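Local structure of probable porin (Pseudomonas aeruginosa, 4FSO) at residues 274-279 / 316-321; 298-303 / 312-317. The protein probably acts as an outer-membrane porin of the OprD family, a beta-barrel that would let small solutes cross the outer membrane. All coordinates share one frame; numbering follows the deposited sequence.

Interaction 1: residues 274-279 / 316-321; sequences TLSAGW and QLRYDF. With C8E ((hydroxyethyloxy)tri(ethyloxy)octane), chain F.
Ser276 and Arg318 form the middle hydrogen-bonded pair of two antiparallel strands, Ser276 N reaching Arg318 O at 2.9 Å and Arg318 N returning to Ser276 O. Gly278 with Gln316 and Thr274 with Asp320 repeat the pattern on either side of it, although Thr274 N to Asp320 O is weak. Leu275 and Leu317 belong to the other face, where Leu275 CD1 meets Leu317 CD2 at 3.8 Å. On that face too, Tyr319 carries CG anti to its backbone N (chi1 164°), which brings CD1 within 3.3 Å of Thr274 O. On the face that carries Ser276, Arg318 runs along its own strand and grips Asp320 side-on: NE lies 2.6 Å from Asp320 OD2 and NH2 bonds OD1, each oxygen offering its syn lone pair. This two-point grip sets the guanidinium beside the carboxylate, and Asp320 CB packs against Thr274 CB. Strands 258-270 and 331-344 continue the hydrogen bonding outward. A detergent chain packs on the leucine face, its C7 3.6 Å from Ala277 CB. An apolar face that takes detergent, backed by a polar one with an ion pair, is characteristic of the wall of an outer-membrane beta-barrel.

Interaction 2: residues 298-303 / 312-317; sequences LANYLQ and ERSWQL. With C8E ((hydroxyethyloxy)tri(ethyloxy)octane), chain G.
The carboxamides of Asn300 and Gln316 meet through NE2 of Gln316 and OD1 of Asn300, their planes turned 61° apart as the two side chains run past each other in opposite directions. The indole of Trp315 leaves from the opposite face of the strand; at its edge, near the ring plane, lie Leu317 CB and a detergent atom, C10, the latter 3.6 Å from Trp315 CD1. Gln316 NE2 gives both its bonds within its own amide plane, to Asn300 OD1 at 2.8 Å and to Ala299 O at 2.7 Å. Neither approach is ideal for the acceptor: the donor stands above the carbonyl plane of Ala299 and is tilted from that of Asn300. At the other end of the Asn300 amide, ND2 points in plane to Ser314 OG, 2.7 Å away. Asn300 therefore spans two residues of one strand face, accepting from Gln316 and donating to Ser314. The Ser314 hydroxyl, set between its backbone N and carbonyl carbon (chi1 52°), is turned to receive that bond. Gln316 reaches the loop because its chain stays extended beyond CG. The loop itself makes a type I beta turn from Leu298 to Tyr301, and the turn presents both Ala299 O and the Asn300 side chain to the strand. Further bonds anchor it: Ser263 OG holds Ala299 N, and Gln280 OE1 holds Asn300 N. The turn thus lies against the inward face of the barrel wall, across strands 258-270, 273-283 and 313-322, while Leu302 leans on Val338 of strand 331-344.

Overall arrangement
Following the chain from the N terminus, strand 273-283 comes first, then the long connection holding the turn at 298-303, and then strand 313-322, where both contacts end. Interaction 1 closes the wider loop by zipping the two neighbouring strands together. Interaction 2 closes a shorter one, folding part of the same connection back against the start of strand 313-322; its closing segment overlaps that of interaction 1 at Gln316 and Leu317, so the loops share an end and do not cross. The centres lie about 11 Å apart, and the contacts also pack directly, Trp279 CD1 against Ser314 O. Together they join barrel wall to inward-folded loop.

Interaction 1: residues 274-279 / 316-321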
ATOM      1  N   THR A 274      -6.085 -20.383   5.075  1.00 43.71           N
ATOM      2  CA  THR A 274      -6.791 -19.131   5.091  1.00 30.63           C
ATOM      3  C   THR A 274      -7.590 -19.033   3.817  1.00 30.63           C
ATOM      4  O   THR A 274      -7.036 -19.109   2.712  1.00 34.03           O
ATOM      5  CB  THR A 274      -5.809 -17.959   5.175  1.00 26.27           C
ATOM      6  OG1 THR A 274      -4.856 -18.221   6.212  1.00 43.10           O
ATOM      7  CG2 THR A 274      -6.547 -16.665   5.480  1.00 23.88           C
ATOM      8  N   LEU A 275      -8.899 -18.887   3.997  1.00 31.27           N
ATOM      9  CA  LEU A 275      -9.828 -18.649   2.905  1.00 23.40           C
ATOM     10  C   LEU A 275     -10.366 -17.233   3.028  1.00 27.43           C
ATOM     11  O   LEU A 275     -10.853 -16.831   4.073  1.00 46.54           O
ATOM     12  CB  LEU A 275     -10.971 -19.665   2.919  1.00 19.57           C
ATOM     13  CG  LEU A 275     -11.789 -19.602   1.631  1.00 38.43           C
ATOM     14  CD1 LEU A 275     -10.949 -20.107   0.479  1.00 23.83           C
ATOM     15  CD2 LEU A 275     -13.065 -20.403   1.746  1.00 52.73           C
ATOM     16  N   SER A 276     -10.235 -16.462   1.964  1.00 30.18           N
ATOM     17  CA  SER A 276     -10.667 -15.076   1.993  1.00 30.56           C
ATOM     18  C   SER A 276     -11.579 -14.746   0.817  1.00 40.96           C
ATOM     19  O   SER A 276     -11.324 -15.146  -0.335  1.00 42.01           O
ATOM     20  CB  SER A 276      -9.471 -14.139   2.021  1.00 27.84           C
ATOM     21  OG  SER A 276      -8.531 -14.567   2.985  1.00 46.33           O
ATOM     22  N   ALA A 277     -12.653 -14.026   1.139  1.00 32.49           N
ATOM     23  CA  ALA A 277     -13.640 -13.595   0.167  1.00 31.03           C
ATOM     24  C   ALA A 277     -13.761 -12.076   0.246  1.00 33.53           C
ATOM     25  O   ALA A 277     -13.911 -11.526   1.320  1.00 34.29           O
ATOM     26  CB  ALA A 277     -14.968 -14.250   0.448  1.00 20.02           C
ATOM     27  N   GLY A 278     -13.683 -11.403  -0.894  1.00 30.03           N
ATOM     28  CA  GLY A 278     -13.737  -9.961  -0.914  1.00 21.16           C
ATOM     29  C   GLY A 278     -14.790  -9.432  -1.862  1.00 28.25           C
ATOM     30  O   GLY A 278     -15.154 -10.086  -2.831  1.00 23.20           O
ATOM     31  N   TRP A 279     -15.277  -8.240  -1.562  1.00 26.37           N
ATOM     32  CA  TRP A 279     -16.267  -7.584  -2.375  1.00 25.17           C
ATOM     33  C   TRP A 279     -15.915  -6.100  -2.474  1.00 36.43           C
ATOM     34  O   TRP A 279     -15.629  -5.448  -1.473  1.00 33.27           O
ATOM     35  CB  TRP A 279     -17.643  -7.728  -1.730  1.00 35.00           C
ATOM     36  CG  TRP A 279     -18.669  -6.840  -2.370  1.00 30.24           C
ATOM     37  CD1 TRP A 279     -18.902  -6.710  -3.702  1.00 26.89           C
ATOM     38  CD2 TRP A 279     -19.588  -5.963  -1.715  1.00 37.38           C
ATOM     39  NE1 TRP A 279     -19.897  -5.802  -3.928  1.00 31.98           N
ATOM     40  CE2 TRP A 279     -20.346  -5.331  -2.725  1.00 47.43           C
ATOM     41  CE3 TRP A 279     -19.854  -5.653  -0.381  1.00 38.76           C
ATOM     42  CZ2 TRP A 279     -21.350  -4.401  -2.435  1.00 41.89           C
ATOM     43  CZ3 TRP A 279     -20.857  -4.741  -0.102  1.00 37.48           C
ATOM     44  CH2 TRP A 279     -21.588  -4.127  -1.123  1.00 36.45           C
ATOM     45  N   GLN A 316     -13.598 -11.223  -5.009  1.00 18.04           N
ATOM     46  CA  GLN A 316     -12.314 -11.881  -4.858  1.00 25.62           C
ATOM     47  C   GLN A 316     -12.459 -13.164  -4.069  1.00 25.83           C
ATOM     48  O   GLN A 316     -13.270 -13.260  -3.150  1.00 33.91           O
ATOM     49  CB  GLN A 316     -11.296 -10.970  -4.162  1.00 30.16           C
ATOM     50  CG  GLN A 316      -9.934 -11.625  -3.844  1.00 32.25           C
ATOM     51  CD  GLN A 316      -8.930 -10.665  -3.193  1.00 33.48           C
ATOM     52  OE1 GLN A 316      -7.841 -11.074  -2.791  1.00 35.96           O
ATOM     53  NE2 GLN A 316      -9.299  -9.378  -3.090  1.00 28.00           N
ATOM     54  N   LEU A 317     -11.665 -14.148  -4.464  1.00 21.15           N
ATOM     55  CA  LEU A 317     -11.459 -15.343  -3.702  1.00 18.18           C
ATOM     56  C   LEU A 317      -9.952 -15.472  -3.560  1.00 22.83           C
ATOM     57  O   LEU A 317      -9.208 -15.273  -4.519  1.00 22.05           O
ATOM     58  CB  LEU A 317     -12.011 -16.530  -4.478  1.00 37.44           C
ATOM     59  CG  LEU A 317     -12.806 -17.575  -3.697  1.00 49.86           C
ATOM     60  CD1 LEU A 317     -12.815 -18.852  -4.493  1.00 56.02           C
ATOM     61  CD2 LEU A 317     -12.250 -17.806  -2.296  1.00 46.26           C
ATOM     62  N   ARG A 318      -9.495 -15.798  -2.362  1.00 26.17           N
ATOM     63  CA  ARG A 318      -8.061 -15.931  -2.103  1.00 24.56           C
ATOM     64  C   ARG A 318      -7.803 -17.088  -1.131  1.00 30.18           C
ATOM     65  O   ARG A 318      -8.605 -17.391  -0.235  1.00 25.52           O
ATOM     66  CB  ARG A 318      -7.508 -14.616  -1.534  1.00 15.07           C
ATOM     67  CG  ARG A 318      -6.086 -14.686  -1.038  1.00 18.38           C
ATOM     68  CD  ARG A 318      -5.745 -13.452  -0.241  1.00 31.29           C
ATOM     69  NE  ARG A 318      -4.427 -13.542   0.368  1.00 33.23           N
ATOM     70  CZ  ARG A 318      -3.454 -12.652   0.207  1.00 27.00           C
ATOM     71  NH1 ARG A 318      -3.642 -11.587  -0.554  1.00 22.22           N
ATOM     72  NH2 ARG A 318      -2.282 -12.844   0.807  1.00 25.16           N
ATOM     73  N   TYR A 319      -6.679 -17.751  -1.304  1.00 21.99           N
ATOM     74  CA  TYR A 319      -6.349 -18.814  -0.384  1.00 26.22           C
ATOM     75  C   TYR A 319      -4.895 -18.660   0.000  1.00 34.41           C
ATOM     76  O   TYR A 319      -4.043 -18.429  -0.857  1.00 39.51           O
ATOM     77  CB  TYR A 319      -6.622 -20.160  -1.030  1.00 31.51           C
ATOM     78  CG  TYR A 319      -5.972 -21.299  -0.309  1.00 40.29           C
ATOM     79  CD1 TYR A 319      -6.544 -21.822   0.844  1.00 27.12           C
ATOM     80  CD2 TYR A 319      -4.782 -21.863  -0.786  1.00 34.50           C
ATOM     81  CE1 TYR A 319      -5.953 -22.871   1.511  1.00 30.42           C
ATOM     82  CE2 TYR A 319      -4.183 -22.907  -0.127  1.00 39.08           C
ATOM     83  CZ  TYR A 319      -4.771 -23.407   1.028  1.00 47.28           C
ATOM     84  OH  TYR A 319      -4.183 -24.457   1.699  1.00 61.15           O
ATOM     85  N   ASP A 320      -4.611 -18.741   1.294  1.00 35.73           N
ATOM     86  CA  ASP A 320      -3.231 -18.632   1.758  1.00 46.03           C
ATOM     87  C   ASP A 320      -2.884 -19.891   2.507  1.00 42.80           C
ATOM     88  O   ASP A 320      -3.668 -20.362   3.338  1.00 39.02           O
ATOM     89  CB  ASP A 320      -3.035 -17.433   2.688  1.00 45.46           C
ATOM     90  CG  ASP A 320      -3.150 -16.110   1.976  1.00 50.18           C
ATOM     91  OD1 ASP A 320      -2.130 -15.652   1.420  1.00 40.54           O
ATOM     92  OD2 ASP A 320      -4.257 -15.523   1.997  1.00 67.27           O
ATOM     93  N   PHE A 321      -1.715 -20.440   2.210  1.00 36.30           N
ATOM     94  CA  PHE A 321      -1.257 -21.648   2.880  1.00 38.54           C
ATOM     95  C   PHE A 321       0.161 -21.480   3.410  1.00 35.26           C
ATOM     96  O   PHE A 321       1.113 -21.257   2.640  1.00 32.29           O
ATOM     97  CB  PHE A 321      -1.332 -22.845   1.931  1.00 52.77           C
ATOM     98  CG  PHE A 321      -1.073 -24.160   2.599  1.00 70.44           C
ATOM     99  CD1 PHE A 321      -1.373 -24.342   3.942  1.00 77.03           C
ATOM    100  CD2 PHE A 321      -0.517 -25.217   1.891  1.00 74.13           C
ATOM    101  CE1 PHE A 321      -1.128 -25.557   4.566  1.00 74.03           C
ATOM    102  CE2 PHE A 321      -0.274 -26.427   2.506  1.00 69.92           C
ATOM    103  CZ  PHE A 321      -0.583 -26.594   3.848  1.00 70.54           C
TER
HETATM  104  C3  C8E F 504     -16.709 -18.243   0.665  1.00 71.62           C
HETATM  105  C4  C8E F 504     -17.630 -18.301  -0.552  1.00 73.79           C
HETATM  106  C5  C8E F 504     -17.057 -17.500  -1.722  1.00 72.65           C
HETATM  107  C6  C8E F 504     -17.831 -16.210  -1.976  1.00 62.28           C
HETATM  108  C7  C8E F 504     -16.909 -15.113  -2.500  1.00 57.62           C
HETATM  109  C8  C8E F 504     -17.742 -13.891  -2.874  1.00 63.28           C
HETATM  110  O9  C8E F 504     -17.402 -12.712  -2.164  1.00 63.23           O
HETATM  111  C10 C8E F 504     -18.242 -12.408  -1.063  1.00 55.28           C
HETATM  112  C11 C8E F 504     -17.845 -11.042  -0.494  1.00 54.08           C
HETATM  113  O12 C8E F 504     -17.651 -11.097   0.903  1.00 44.81           O

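Interaction 2: residues 298-303 / 312-317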
ATOM      1  N   LEU A 298      -7.529  -0.871  -1.038  1.00 36.77           N
ATOM      2  CA  LEU A 298      -8.786  -1.579  -1.281  1.00 33.11           C
ATOM      3  C   LEU A 298      -8.585  -3.090  -1.234  1.00 26.01           C
ATOM      4  O   LEU A 298      -7.498  -3.574  -1.505  1.00 27.01           O
ATOM      5  CB  LEU A 298      -9.364  -1.165  -2.636  1.00 28.58           C
ATOM      6  CG  LEU A 298      -9.771   0.307  -2.751  1.00 25.74           C
ATOM      7  CD1 LEU A 298      -9.895   0.710  -4.222  1.00 14.48           C
ATOM      8  CD2 LEU A 298     -11.109   0.571  -1.978  1.00 21.93           C
ATOM      9  N   ALA A 299      -9.641  -3.823  -0.897  1.00 31.32           N
ATOM     10  CA  ALA A 299      -9.616  -5.288  -0.840  1.00 27.59           C
ATOM     11  C   ALA A 299      -9.190  -5.960  -2.134  1.00 38.18           C
ATOM     12  O   ALA A 299      -8.537  -7.014  -2.100  1.00 28.97           O
ATOM     13  CB  ALA A 299     -10.975  -5.827  -0.412  1.00 28.88           C
ATOM     14  N   ASN A 300      -9.583  -5.374  -3.265  1.00 33.71           N
ATOM     15  CA  ASN A 300      -9.225  -5.948  -4.558  1.00 27.59           C
ATOM     16  C   ASN A 300      -8.033  -5.271  -5.241  1.00 23.44           C
ATOM     17  O   ASN A 300      -7.901  -5.303  -6.468  1.00 17.58           O
ATOM     18  CB  ASN A 300     -10.442  -6.040  -5.491  1.00 17.20           C
ATOM     19  CG  ASN A 300     -11.538  -6.918  -4.924  1.00 28.08           C
ATOM     20  OD1 ASN A 300     -11.352  -7.580  -3.903  1.00 17.54           O
ATOM     21  ND2 ASN A 300     -12.693  -6.936  -5.592  1.00 32.69           N
ATOM     22  N   TYR A 301      -7.163  -4.655  -4.454  1.00 32.17           N
ATOM     23  CA  TYR A 301      -5.888  -4.226  -5.021  1.00 34.83           C
ATOM     24  C   TYR A 301      -4.988  -5.432  -5.218  1.00 24.80           C
ATOM     25  O   TYR A 301      -4.537  -6.042  -4.260  1.00 26.16           O
ATOM     26  CB  TYR A 301      -5.156  -3.194  -4.171  1.00 26.47           C
ATOM     27  CG  TYR A 301      -3.798  -2.902  -4.774  1.00 38.03           C
ATOM     28  CD1 TYR A 301      -3.692  -2.366  -6.059  1.00 41.79           C
ATOM     29  CD2 TYR A 301      -2.626  -3.210  -4.096  1.00 30.49           C
ATOM     30  CE1 TYR A 301      -2.457  -2.118  -6.632  1.00 33.42           C
ATOM     31  CE2 TYR A 301      -1.382  -2.958  -4.663  1.00 32.58           C
ATOM     32  CZ  TYR A 301      -1.300  -2.407  -5.930  1.00 37.76           C
ATOM     33  OH  TYR A 301      -0.054  -2.152  -6.498  1.00 37.75           O
ATOM     34  N   LEU A 302      -4.730  -5.754  -6.475  1.00 18.20           N
ATOM     35  CA  LEU A 302      -3.995  -6.960  -6.845  1.00 24.84           C
ATOM     36  C   LEU A 302      -2.631  -6.591  -7.423  1.00 22.17           C
ATOM     37  O   LEU A 302      -2.236  -5.433  -7.374  1.00 31.00           O
ATOM     38  CB  LEU A 302      -4.823  -7.817  -7.821  1.00 17.98           C
ATOM     39  CG  LEU A 302      -5.432  -8.996  -7.079  1.00 30.48           C
ATOM     40  CD1 LEU A 302      -6.337  -8.518  -5.937  1.00 25.65           C
ATOM     41  CD2 LEU A 302      -6.154  -9.978  -8.012  1.00 33.53           C
ATOM     42  N   GLN A 303      -1.914  -7.570  -7.970  1.00 21.79           N
ATOM     43  CA  GLN A 303      -0.536  -7.343  -8.418  1.00 23.98           C
ATOM     44  C   GLN A 303      -0.491  -6.339  -9.560  1.00 26.39           C
ATOM     45  O   GLN A 303       0.382  -5.462  -9.597  1.00 31.66           O
ATOM     46  CB  GLN A 303       0.104  -8.654  -8.830  1.00 21.42           C
ATOM     47  CG  GLN A 303       1.622  -8.636  -9.000  1.00 22.74           C
ATOM     48  CD  GLN A 303       2.133  -9.959  -9.568  1.00 33.68           C
ATOM     49  OE1 GLN A 303       1.737 -11.046  -9.112  1.00 28.65           O
ATOM     50  NE2 GLN A 303       2.982  -9.875 -10.592  1.00 33.94           N
ATOM     51  N   GLU A 312     -17.230   0.273 -11.166  1.00 26.39           N
ATOM     52  CA  GLU A 312     -16.823  -1.119 -11.244  1.00 22.48           C
ATOM     53  C   GLU A 312     -17.267  -1.916 -10.005  1.00 36.21           C
ATOM     54  O   GLU A 312     -17.241  -1.421  -8.880  1.00 44.17           O
ATOM     55  CB  GLU A 312     -15.312  -1.186 -11.468  1.00 13.76           C
ATOM     56  CG  GLU A 312     -14.677  -2.566 -11.314  1.00 21.37           C
ATOM     57  CD  GLU A 312     -13.360  -2.716 -12.092  1.00 28.77           C
ATOM     58  OE1 GLU A 312     -12.613  -1.723 -12.226  1.00 27.18           O
ATOM     59  OE2 GLU A 312     -13.075  -3.833 -12.584  1.00 26.48           O
ATOM     60  N   ARG A 313     -17.710  -3.146 -10.226  1.00 39.45           N
ATOM     61  CA  ARG A 313     -17.960  -4.063  -9.123  1.00 26.76           C
ATOM     62  C   ARG A 313     -17.138  -5.303  -9.346  1.00 29.11           C
ATOM     63  O   ARG A 313     -16.997  -5.776 -10.484  1.00 22.94           O
ATOM     64  CB  ARG A 313     -19.426  -4.453  -9.076  1.00 26.65           C
ATOM     65  CG  ARG A 313     -20.314  -3.356  -9.563  1.00 38.93           C
ATOM     66  CD  ARG A 313     -21.705  -3.823  -9.619  1.00 28.15           C
ATOM     67  NE  ARG A 313     -22.604  -2.699  -9.751  1.00 38.34           N
ATOM     68  CZ  ARG A 313     -23.914  -2.823  -9.888  1.00 31.43           C
ATOM     69  NH1 ARG A 313     -24.463  -4.041  -9.903  1.00 25.68           N
ATOM     70  NH2 ARG A 313     -24.656  -1.729 -10.010  1.00 21.02           N
ATOM     71  N   SER A 314     -16.610  -5.836  -8.253  1.00 21.87           N
ATOM     72  CA  SER A 314     -15.737  -6.986  -8.332  1.00 20.87           C
ATOM     73  C   SER A 314     -15.857  -7.865  -7.095  1.00 23.66           C
ATOM     74  O   SER A 314     -16.268  -7.408  -6.018  1.00 21.33           O
ATOM     75  CB  SER A 314     -14.276  -6.543  -8.554  1.00 24.07           C
ATOM     76  OG  SER A 314     -13.848  -5.573  -7.600  1.00 21.86           O
ATOM     77  N   TRP A 315     -15.505  -9.136  -7.262  1.00 23.66           N
ATOM     78  CA  TRP A 315     -15.381 -10.040  -6.128  1.00 31.87           C
ATOM     79  C   TRP A 315     -14.061 -10.803  -6.182  1.00 26.31           C
ATOM     80  O   TRP A 315     -13.474 -10.978  -7.250  1.00 28.45           O
ATOM     81  CB  TRP A 315     -16.585 -10.983  -6.003  1.00 38.12           C
ATOM     82  CG  TRP A 315     -16.704 -11.947  -7.123  1.00 46.51           C
ATOM     83  CD1 TRP A 315     -17.519 -11.842  -8.219  1.00 35.75           C
ATOM     84  CD2 TRP A 315     -15.988 -13.179  -7.270  1.00 47.45           C
ATOM     85  NE1 TRP A 315     -17.345 -12.927  -9.038  1.00 44.64           N
ATOM     86  CE2 TRP A 315     -16.409 -13.765  -8.479  1.00 47.19           C
ATOM     87  CE3 TRP A 315     -15.025 -13.842  -6.497  1.00 38.69           C
ATOM     88  CZ2 TRP A 315     -15.902 -14.980  -8.936  1.00 42.16           C
ATOM     89  CZ3 TRP A 315     -14.526 -15.043  -6.949  1.00 46.80           C
ATOM     90  CH2 TRP A 315     -14.963 -15.604  -8.155  1.00 44.14           C
ATOM     91  N   GLN A 316     -13.598 -11.223  -5.009  1.00 18.04           N
ATOM     92  CA  GLN A 316     -12.314 -11.881  -4.858  1.00 25.62           C
ATOM     93  C   GLN A 316     -12.459 -13.164  -4.069  1.00 25.83           C
ATOM     94  O   GLN A 316     -13.270 -13.260  -3.150  1.00 33.91           O
ATOM     95  CB  GLN A 316     -11.296 -10.970  -4.162  1.00 30.16           C
ATOM     96  CG  GLN A 316      -9.934 -11.625  -3.844  1.00 32.25           C
ATOM     97  CD  GLN A 316      -8.930 -10.665  -3.193  1.00 33.48           C
ATOM     98  OE1 GLN A 316      -7.841 -11.074  -2.791  1.00 35.96           O
ATOM     99  NE2 GLN A 316      -9.299  -9.378  -3.090  1.00 28.00           N
ATOM    100  N   LEU A 317     -11.665 -14.148  -4.464  1.00 21.15           N
ATOM    101  CA  LEU A 317     -11.459 -15.343  -3.702  1.00 18.18           C
ATOM    102  C   LEU A 317      -9.952 -15.472  -3.560  1.00 22.83           C
ATOM    103  O   LEU A 317      -9.208 -15.273  -4.519  1.00 22.05           O
ATOM    104  CB  LEU A 317     -12.011 -16.530  -4.478  1.00 37.44           C
ATOM    105  CG  LEU A 317     -12.806 -17.575  -3.697  1.00 49.86           C
ATOM    106  CD1 LEU A 317     -12.815 -18.852  -4.493  1.00 56.02           C
ATOM    107  CD2 LEU A 317     -12.250 -17.806  -2.296  1.00 46.26           C
TER
HETATM  108  C1  C8E G 505     -22.118 -16.361  -1.885  1.00 48.10           C
HETATM  109  C2  C8E G 505     -22.168 -15.071  -2.702  1.00 53.67           C
HETATM  110  C3  C8E G 505     -20.925 -14.852  -3.571  1.00 50.94           C
HETATM  111  C4  C8E G 505     -21.219 -13.922  -4.750  1.00 54.27           C
HETATM  112  C5  C8E G 505     -20.171 -12.829  -4.980  1.00 52.95           C
HETATM  113  C6  C8E G 505     -20.586 -11.475  -4.414  1.00 51.53           C
HETATM  114  C7  C8E G 505     -20.053 -10.326  -5.257  1.00 43.88           C
HETATM  115  C8  C8E G 505     -21.211  -9.632  -5.971  1.00 32.77           C
HETATM  116  O9  C8E G 505     -20.719  -8.601  -6.800  1.00 37.38           O
HETATM  117  C10 C8E G 505     -19.752  -9.071  -7.714  1.00 39.09           C
HETATM  118  C11 C8E G 505     -19.877  -8.299  -9.020  1.00 43.02           C
HETATM  119  O12 C8E G 505     -19.189  -8.994 -10.033  1.00 56.74           O
HETATM  120  C13 C8E G 505     -20.074  -9.616 -10.949  1.00 56.76           C
HETATM  121  C14 C8E G 505     -19.453 -10.876 -11.548  1.00 34.19           C